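PDB 3G7N: lipase from Penicillium expansum, which acts as a secreted alkaline lipase, hydrolysing acylglycerol lipids such as triacylglycerols and releasing free fatty acids. Local coordinates for residues Val49-Met62 with Leu117-His131. Numbering follows the deposited sequence.
Sequences VGYSTEKKTIAVIM and LIAKYPDYTLEAVGH
E127 OE2 is gripped twice: T57 OG1 donates to it over 2.8 Å, arriving 41° out of the carboxylate plane, and R13 of helix 8-23 adds a salt bridge. With CG set between the backbone N and the carbonyl carbon (chi1 66°), the extended E127 chain leans across to strand 57-62 and brings its carboxylate to T57; the short side chain of A59 lets it pass close by, E127 CG 3.6 Å from A59 CB. Strands 57-62 and 125-131 run parallel: I58, V60 and M62 donate their N-H groups across, and T125, E127 and V129 return theirs to the carbonyls of K56, I58 and V60. These are adjacent central strands of the α/β-hydrolase sheet, and 125-131 leads into the nucleophile S132. On the face of I58, the end of helix 97-120 packs down, I58 CD1 reaching I118 CG1 at 3.8 Å. Just before the strands begin, K56 CA makes a CH-pi contact over one face of the Y124 ring, 3.6 Å from its centroid, while Y121 CB covers the opposite face. A serine in place of Y124 would probably leave a gap between K56 CA and Y121 CB. Y51 and Y121 stack flat, planes at 27°, with Y121 OH 3.3 Å from Y51 CZ; both are partly exposed, where a hydroxyl is tolerable.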
ATOM      1  N   VAL A  49       7.725  -9.629  -5.672  1.00  7.91           N
ATOM      2  CA  VAL A  49       7.489  -9.045  -6.995  1.00  7.84           C
ATOM      3  C   VAL A  49       7.140 -10.161  -7.945  1.00  7.79           C
ATOM      4  O   VAL A  49       7.622 -11.290  -7.800  1.00  8.24           O
ATOM      5  CB  VAL A  49       8.736  -8.298  -7.522  1.00  7.35           C
ATOM      6  CG1 VAL A  49       8.413  -7.614  -8.852  1.00  9.22           C
ATOM      7  CG2 VAL A  49       9.175  -7.250  -6.496  1.00 10.91           C
ATOM      8  N   GLY A  50       6.177  -9.911  -8.823  1.00  7.67           N
ATOM      9  CA  GLY A  50       5.852 -10.919  -9.831  1.00  8.04           C
ATOM     10  C   GLY A  50       4.872 -10.367 -10.840  1.00  8.69           C
ATOM     11  O   GLY A  50       4.822  -9.166 -11.057  1.00  7.90           O
ATOM     12  N   TYR A  51       4.193 -11.272 -11.533  1.00  8.15           N
ATOM     13  CA  TYR A  51       3.314 -10.882 -12.633  1.00  8.97           C
ATOM     14  C   TYR A  51       2.039 -11.705 -12.584  1.00  8.43           C
ATOM     15  O   TYR A  51       2.028 -12.853 -12.143  1.00  8.91           O
ATOM     16  CB  TYR A  51       4.009 -11.050 -13.997  1.00  9.30           C
ATOM     17  CG  TYR A  51       4.348 -12.459 -14.348  1.00 10.04           C
ATOM     18  CD1 TYR A  51       3.457 -13.244 -15.069  1.00 12.14           C
ATOM     19  CD2 TYR A  51       5.533 -13.044 -13.920  1.00 10.91           C
ATOM     20  CE1 TYR A  51       3.746 -14.566 -15.368  1.00 13.22           C
ATOM     21  CE2 TYR A  51       5.816 -14.377 -14.171  1.00 10.68           C
ATOM     22  CZ  TYR A  51       4.921 -15.137 -14.902  1.00 11.95           C
ATOM     23  OH  TYR A  51       5.196 -16.469 -15.159  1.00 16.14           O
ATOM     24  N   SER A  52       0.966 -11.093 -13.078  1.00  9.11           N
ATOM     25  CA  SER A  52      -0.326 -11.764 -13.232  1.00  9.21           C
ATOM     26  C   SER A  52      -0.658 -11.819 -14.717  1.00 10.26           C
ATOM     27  O   SER A  52      -0.987 -10.810 -15.312  1.00 10.01           O
ATOM     28  CB  SER A  52      -1.403 -10.960 -12.525  1.00  9.95           C
ATOM     29  OG  SER A  52      -2.683 -11.537 -12.828  1.00 10.39           O
ATOM     30  N   THR A  53      -0.688 -13.037 -15.256  1.00 11.02           N
ATOM     31  CA  THR A  53      -1.147 -13.262 -16.632  1.00 12.23           C
ATOM     32  C   THR A  53      -2.636 -12.920 -16.780  1.00 12.50           C
ATOM     33  O   THR A  53      -3.027 -12.250 -17.735  1.00 15.70           O
ATOM     34  CB  THR A  53      -0.922 -14.722 -17.051  1.00 14.24           C
ATOM     35  OG1 THR A  53       0.442 -15.086 -16.805  1.00 21.14           O
ATOM     36  CG2 THR A  53      -1.243 -14.907 -18.520  1.00 19.46           C
ATOM     37  N   GLU A  54      -3.413 -13.198 -15.735  1.00 10.61           N
ATOM     38  CA  GLU A  54      -4.844 -12.912 -15.706  1.00 12.46           C
ATOM     39  C   GLU A  54      -5.106 -11.420 -15.806  1.00 13.65           C
ATOM     40  O   GLU A  54      -5.963 -10.980 -16.573  1.00 16.35           O
ATOM     41  CB  GLU A  54      -5.476 -13.485 -14.437  1.00 14.45           C
ATOM     42  CG  GLU A  54      -6.975 -13.246 -14.345  1.00 19.63           C
ATOM     43  CD  GLU A  54      -7.583 -13.826 -13.085  1.00 24.75           C
ATOM     44  OE1 GLU A  54      -7.073 -14.858 -12.593  1.00 23.28           O
ATOM     45  OE2 GLU A  54      -8.433 -13.138 -12.478  1.00 27.08           O
ATOM     46  N   LYS A  55      -4.408 -10.623 -15.000  1.00 11.68           N
ATOM     47  CA  LYS A  55      -4.661  -9.185 -14.945  1.00 11.09           C
ATOM     48  C   LYS A  55      -3.790  -8.366 -15.898  1.00 10.89           C
ATOM     49  O   LYS A  55      -3.972  -7.170 -16.040  1.00 12.34           O
ATOM     50  CB  LYS A  55      -4.482  -8.672 -13.512  1.00 10.02           C
ATOM     51  CG  LYS A  55      -5.444  -9.283 -12.502  1.00 13.55           C
ATOM     52  CD  LYS A  55      -6.904  -8.903 -12.782  1.00 13.76           C
ATOM     53  CE  LYS A  55      -7.772  -9.189 -11.571  1.00 17.04           C
ATOM     54  NZ  LYS A  55      -9.205  -8.939 -11.882  1.00 19.14           N
ATOM     55  N   LYS A  56      -2.785  -9.027 -16.471  1.00 10.59           N
ATOM     56  CA  LYS A  56      -1.749  -8.353 -17.247  1.00 10.38           C
ATOM     57  C   LYS A  56      -1.098  -7.243 -16.441  1.00  9.30           C
ATOM     58  O   LYS A  56      -0.980  -6.095 -16.866  1.00 10.06           O
ATOM     59  CB  LYS A  56      -2.300  -7.831 -18.584  1.00 12.32           C
ATOM     60  CG  LYS A  56      -2.781  -8.952 -19.512  1.00 15.49           C
ATOM     61  CD  LYS A  56      -3.193  -8.393 -20.878  1.00 21.79           C
ATOM     62  CE  LYS A  56      -3.341  -9.494 -21.926  1.00 36.06           C
ATOM     63  NZ  LYS A  56      -4.315 -10.540 -21.508  1.00 43.05           N
ATOM     64  N   THR A  57      -0.655  -7.639 -15.248  1.00  9.37           N
ATOM     65  CA  THR A  57       0.047  -6.705 -14.365  1.00  9.26           C
ATOM     66  C   THR A  57       1.367  -7.261 -13.894  1.00  8.35           C
ATOM     67  O   THR A  57       1.585  -8.479 -13.858  1.00  8.64           O
ATOM     68  CB  THR A  57      -0.760  -6.336 -13.116  1.00  9.70           C
ATOM     69  OG1 THR A  57      -1.026  -7.530 -12.372  1.00 11.90           O
ATOM     70  CG2 THR A  57      -2.036  -5.584 -13.473  1.00 10.84           C
ATOM     71  N   ILE A  58       2.244  -6.331 -13.545  1.00  7.68           N
ATOM     72  CA  ILE A  58       3.455  -6.605 -12.788  1.00  7.19           C
ATOM     73  C   ILE A  58       3.250  -5.986 -11.415  1.00  7.61           C
ATOM     74  O   ILE A  58       2.859  -4.819 -11.316  1.00  7.96           O
ATOM     75  CB  ILE A  58       4.665  -5.964 -13.495  1.00  7.19           C
ATOM     76  CG1 ILE A  58       4.891  -6.679 -14.830  1.00  9.31           C
ATOM     77  CG2 ILE A  58       5.918  -5.980 -12.615  1.00  8.08           C
ATOM     78  CD1 ILE A  58       5.698  -5.882 -15.836  1.00 11.57           C
ATOM     79  N   ALA A  59       3.383  -6.823 -10.377  1.00  7.73           N
ATOM     80  CA  ALA A  59       2.898  -6.501  -9.027  1.00  7.52           C
ATOM     81  C   ALA A  59       4.050  -6.464  -8.038  1.00  6.32           C
ATOM     82  O   ALA A  59       4.937  -7.321  -8.045  1.00  7.76           O
ATOM     83  CB  ALA A  59       1.897  -7.548  -8.586  1.00  8.72           C
ATOM     84  N   VAL A  60       3.978  -5.474  -7.158  1.00  6.57           N
ATOM     85  CA  VAL A  60       4.844  -5.357  -5.980  1.00  6.68           C
ATOM     86  C   VAL A  60       3.975  -5.453  -4.730  1.00  6.20           C
ATOM     87  O   VAL A  60       3.108  -4.593  -4.502  1.00  7.77           O
ATOM     88  CB  VAL A  60       5.581  -4.003  -5.975  1.00  6.98           C
ATOM     89  CG1 VAL A  60       6.451  -3.875  -4.734  1.00  9.89           C
ATOM     90  CG2 VAL A  60       6.423  -3.817  -7.266  1.00  9.49           C
ATOM     91  N   ILE A  61       4.171  -6.510  -3.950  1.00  6.94           N
ATOM     92  CA  ILE A  61       3.288  -6.799  -2.815  1.00  7.03           C
ATOM     93  C   ILE A  61       4.140  -6.747  -1.553  1.00  7.35           C
ATOM     94  O   ILE A  61       5.096  -7.517  -1.413  1.00  7.76           O
ATOM     95  CB  ILE A  61       2.660  -8.192  -2.931  1.00  7.48           C
ATOM     96  CG1 ILE A  61       1.947  -8.385  -4.275  1.00  9.93           C
ATOM     97  CG2 ILE A  61       1.670  -8.418  -1.791  1.00  9.73           C
ATOM     98  CD1 ILE A  61       1.543  -9.834  -4.552  1.00 14.31           C
ATOM     99  N   MET A  62       3.853  -5.786  -0.684  1.00  6.64           N
ATOM    100  CA  MET A  62       4.663  -5.576   0.511  1.00  7.78           C
ATOM    101  C   MET A  62       3.978  -6.130   1.744  1.00  7.51           C
ATOM    102  O   MET A  62       2.781  -5.930   1.951  1.00  8.82           O
ATOM    103  CB  MET A  62       4.928  -4.093   0.717  1.00  8.30           C
ATOM    104  CG  MET A  62       5.726  -3.452  -0.450  1.00 11.09           C
ATOM    105  SD  MET A  62       7.242  -4.342  -0.932  1.00 11.61           S
ATOM    106  CE  MET A  62       8.239  -4.130   0.548  1.00 12.98           C
ATOM    107  N   LEU A 117      10.870  -7.483 -15.568  1.00 10.30           N
ATOM    108  CA  LEU A 117       9.563  -8.011 -15.923  1.00 10.37           C
ATOM    109  C   LEU A 117       8.913  -7.202 -17.039  1.00  8.88           C
ATOM    110  O   LEU A 117       8.230  -7.762 -17.898  1.00  9.89           O
ATOM    111  CB  LEU A 117       8.660  -8.105 -14.691  1.00  8.66           C
ATOM    112  CG  LEU A 117       9.039  -9.217 -13.716  1.00  9.02           C
ATOM    113  CD1 LEU A 117       8.294  -9.035 -12.392  1.00 10.97           C
ATOM    114  CD2 LEU A 117       8.725 -10.568 -14.317  1.00 12.37           C
ATOM    115  N   ILE A 118       9.128  -5.891 -17.040  1.00  9.68           N
ATOM    116  CA  ILE A 118       8.632  -5.038 -18.127  1.00 11.03           C
ATOM    117  C   ILE A 118       9.218  -5.458 -19.483  1.00 12.68           C
ATOM    118  O   ILE A 118       8.499  -5.522 -20.483  1.00 13.46           O
ATOM    119  CB  ILE A 118       8.909  -3.552 -17.856  1.00 10.82           C
ATOM    120  CG1 ILE A 118       7.984  -3.015 -16.751  1.00 12.01           C
ATOM    121  CG2 ILE A 118       8.757  -2.728 -19.155  1.00 15.18           C
ATOM    122  CD1 ILE A 118       8.402  -1.650 -16.222  1.00 12.33           C
ATOM    123  N   ALA A 119      10.485  -5.845 -19.495  1.00 11.83           N
ATOM    124  CA  ALA A 119      11.112  -6.321 -20.729  1.00 13.22           C
ATOM    125  C   ALA A 119      10.463  -7.600 -21.247  1.00 14.84           C
ATOM    126  O   ALA A 119      10.327  -7.790 -22.463  1.00 15.01           O
ATOM    127  CB  ALA A 119      12.591  -6.520 -20.528  1.00 13.70           C
ATOM    128  N   LYS A 120      10.046  -8.478 -20.342  1.00 11.40           N
ATOM    129  CA  LYS A 120       9.431  -9.737 -20.709  1.00 13.14           C
ATOM    130  C   LYS A 120       7.946  -9.596 -21.015  1.00 11.85           C
ATOM    131  O   LYS A 120       7.405 -10.327 -21.863  1.00 13.53           O
ATOM    132  CB  LYS A 120       9.655 -10.777 -19.605  1.00 15.07           C
ATOM    133  CG  LYS A 120       9.263 -12.186 -19.969  1.00 19.55           C
ATOM    134  CD  LYS A 120      10.040 -13.207 -19.126  1.00 31.27           C
ATOM    135  CE  LYS A 120       9.543 -14.639 -19.343  1.00 38.73           C
ATOM    136  NZ  LYS A 120       9.418 -15.004 -20.785  1.00 46.11           N
ATOM    137  N   TYR A 121       7.281  -8.670 -20.319  1.00 10.94           N
ATOM    138  CA  TYR A 121       5.839  -8.472 -20.438  1.00 11.44           C
ATOM    139  C   TYR A 121       5.539  -6.987 -20.707  1.00 11.85           C
ATOM    140  O   TYR A 121       5.036  -6.274 -19.835  1.00 10.62           O
ATOM    141  CB  TYR A 121       5.123  -8.930 -19.157  1.00 12.46           C
ATOM    142  CG  TYR A 121       5.423 -10.359 -18.769  1.00 12.36           C
ATOM    143  CD1 TYR A 121       4.812 -11.417 -19.427  1.00 14.93           C
ATOM    144  CD2 TYR A 121       6.275 -10.647 -17.713  1.00 12.61           C
ATOM    145  CE1 TYR A 121       5.106 -12.731 -19.095  1.00 15.13           C
ATOM    146  CE2 TYR A 121       6.556 -11.964 -17.354  1.00 14.35           C
ATOM    147  CZ  TYR A 121       5.985 -12.991 -18.061  1.00 12.63           C
ATOM    148  OH  TYR A 121       6.340 -14.289 -17.762  1.00 17.75           O
ATOM    149  N   PRO A 122       5.848  -6.505 -21.925  1.00 10.44           N
ATOM    150  CA  PRO A 122       5.938  -5.069 -22.146  1.00 11.27           C
ATOM    151  C   PRO A 122       4.568  -4.434 -22.312  1.00 10.30           C
ATOM    152  O   PRO A 122       4.483  -3.212 -22.315  1.00 13.38           O
ATOM    153  CB  PRO A 122       6.718  -4.958 -23.471  1.00 12.77           C
ATOM    154  CG  PRO A 122       6.506  -6.279 -24.143  1.00 12.90           C
ATOM    155  CD  PRO A 122       6.484  -7.277 -23.018  1.00 12.40           C
ATOM    156  N   ASP A 123       3.524  -5.251 -22.389  1.00 10.68           N
ATOM    157  CA  ASP A 123       2.151  -4.756 -22.430  1.00 11.98           C
ATOM    158  C   ASP A 123       1.454  -4.738 -21.063  1.00 12.28           C
ATOM    159  O   ASP A 123       0.311  -4.296 -20.955  1.00 14.02           O
ATOM    160  CB  ASP A 123       1.320  -5.577 -23.412  1.00 14.16           C
ATOM    161  CG  ASP A 123       1.276  -7.053 -23.038  1.00 18.76           C
ATOM    162  OD1 ASP A 123       2.362  -7.672 -22.805  1.00 23.84           O
ATOM    163  OD2 ASP A 123       0.168  -7.629 -23.074  1.00 37.15           O
ATOM    164  N   TYR A 124       2.123  -5.249 -20.031  1.00 10.29           N
ATOM    165  CA  TYR A 124       1.506  -5.301 -18.702  1.00  9.90           C
ATOM    166  C   TYR A 124       1.560  -3.944 -18.015  1.00  9.15           C
ATOM    167  O   TYR A 124       2.423  -3.130 -18.285  1.00 11.66           O
ATOM    168  CB  TYR A 124       2.215  -6.349 -17.846  1.00 10.30           C
ATOM    169  CG  TYR A 124       1.825  -7.785 -18.151  1.00  9.13           C
ATOM    170  CD1 TYR A 124       1.290  -8.156 -19.391  1.00 11.18           C
ATOM    171  CD2 TYR A 124       2.090  -8.788 -17.237  1.00 11.24           C
ATOM    172  CE1 TYR A 124       1.077  -9.493 -19.698  1.00 11.51           C
ATOM    173  CE2 TYR A 124       1.838 -10.106 -17.515  1.00 10.80           C
ATOM    174  CZ  TYR A 124       1.295 -10.455 -18.735  1.00 11.28           C
ATOM    175  OH  TYR A 124       1.048 -11.785 -19.027  1.00 14.80           O
ATOM    176  N   THR A 125       0.567  -3.671 -17.175  1.00 10.24           N
ATOM    177  CA  THR A 125       0.573  -2.451 -16.357  1.00 11.23           C
ATOM    178  C   THR A 125       1.139  -2.787 -14.963  1.00 10.25           C
ATOM    179  O   THR A 125       1.479  -3.957 -14.696  1.00 10.04           O
ATOM    180  CB  THR A 125      -0.854  -1.877 -16.232  1.00  9.52           C
ATOM    181  OG1 THR A 125      -1.707  -2.839 -15.608  1.00 11.23           O
ATOM    182  CG2 THR A 125      -1.412  -1.531 -17.641  1.00 10.61           C
ATOM    183  N   LEU A 126       1.265  -1.778 -14.105  1.00  9.25           N
ATOM    184  CA  LEU A 126       1.910  -1.946 -12.789  1.00  8.37           C
ATOM    185  C   LEU A 126       0.880  -1.875 -11.678  1.00  8.53           C
ATOM    186  O   LEU A 126      -0.084  -1.096 -11.729  1.00  8.97           O
ATOM    187  CB  LEU A 126       2.968  -0.865 -12.575  1.00 10.13           C
ATOM    188  CG  LEU A 126       4.043  -0.771 -13.658  1.00  9.51           C
ATOM    189  CD1 LEU A 126       5.054   0.305 -13.281  1.00 11.17           C
ATOM    190  CD2 LEU A 126       4.743  -2.120 -13.856  1.00 11.97           C
ATOM    191  N   GLU A 127       1.152  -2.612 -10.607  1.00  7.65           N
ATOM    192  CA  GLU A 127       0.370  -2.464  -9.390  1.00  8.50           C
ATOM    193  C   GLU A 127       1.241  -2.666  -8.168  1.00  7.74           C
ATOM    194  O   GLU A 127       2.237  -3.398  -8.196  1.00  9.14           O
ATOM    195  CB  GLU A 127      -0.815  -3.418  -9.379  1.00  9.83           C
ATOM    196  CG  GLU A 127      -0.470  -4.867  -9.311  1.00 10.82           C
ATOM    197  CD  GLU A 127      -1.710  -5.759  -9.277  1.00 12.75           C
ATOM    198  OE1 GLU A 127      -2.731  -5.348  -8.658  1.00 14.17           O
ATOM    199  OE2 GLU A 127      -1.640  -6.908  -9.756  1.00 13.94           O
ATOM    200  N   ALA A 128       0.863  -1.996  -7.084  1.00  8.65           N
ATOM    201  CA  ALA A 128       1.537  -2.153  -5.786  1.00  8.14           C
ATOM    202  C   ALA A 128       0.467  -2.281  -4.729  1.00  7.06           C
ATOM    203  O   ALA A 128      -0.588  -1.652  -4.827  1.00  8.20           O
ATOM    204  CB  ALA A 128       2.394  -0.941  -5.505  1.00  8.19           C
ATOM    205  N   VAL A 129       0.725  -3.112  -3.718  1.00  7.05           N
ATOM    206  CA  VAL A 129      -0.298  -3.383  -2.704  1.00  6.28           C
ATOM    207  C   VAL A 129       0.365  -3.827  -1.416  1.00  5.64           C
ATOM    208  O   VAL A 129       1.426  -4.472  -1.433  1.00  6.37           O
ATOM    209  CB  VAL A 129      -1.268  -4.481  -3.219  1.00  8.72           C
ATOM    210  CG1 VAL A 129      -0.533  -5.736  -3.601  1.00 15.25           C
ATOM    211  CG2 VAL A 129      -2.344  -4.785  -2.227  1.00 14.33           C
ATOM    212  N   GLY A 130      -0.323  -3.549  -0.308  1.00  5.54           N
ATOM    213  CA  GLY A 130       0.103  -4.078   0.974  1.00  6.88           C
ATOM    214  C   GLY A 130      -0.773  -3.551   2.077  1.00  5.99           C
ATOM    215  O   GLY A 130      -1.516  -2.602   1.900  1.00  6.56           O
ATOM    216  N   HIS A 131      -0.649  -4.182   3.239  1.00  6.69           N
ATOM    217  CA  HIS A 131      -1.494  -3.880   4.402  1.00  5.50           C
ATOM    218  C   HIS A 131      -0.647  -3.370   5.588  1.00  5.51           C
ATOM    219  O   HIS A 131       0.445  -3.856   5.849  1.00  6.24           O
ATOM    220  CB  HIS A 131      -2.252  -5.146   4.797  1.00  8.17           C
ATOM    221  CG  HIS A 131      -2.957  -5.048   6.124  1.00  8.11           C
ATOM    222  ND1 HIS A 131      -2.384  -5.499   7.291  1.00  9.65           N
ATOM    223  CD2 HIS A 131      -4.221  -4.685   6.433  1.00  8.90           C
ATOM    224  CE1 HIS A 131      -3.251  -5.352   8.281  1.00  8.04           C
ATOM    225  NE2 HIS A 131      -4.369  -4.867   7.789  1.00  9.43           N
TER
HETATM  226  O   HOH W   1      -3.387  -4.526 -17.204  1.00 18.19           O
HETATM  227  O   HOH W   2       0.648  -6.896   3.421  1.00  9.28           O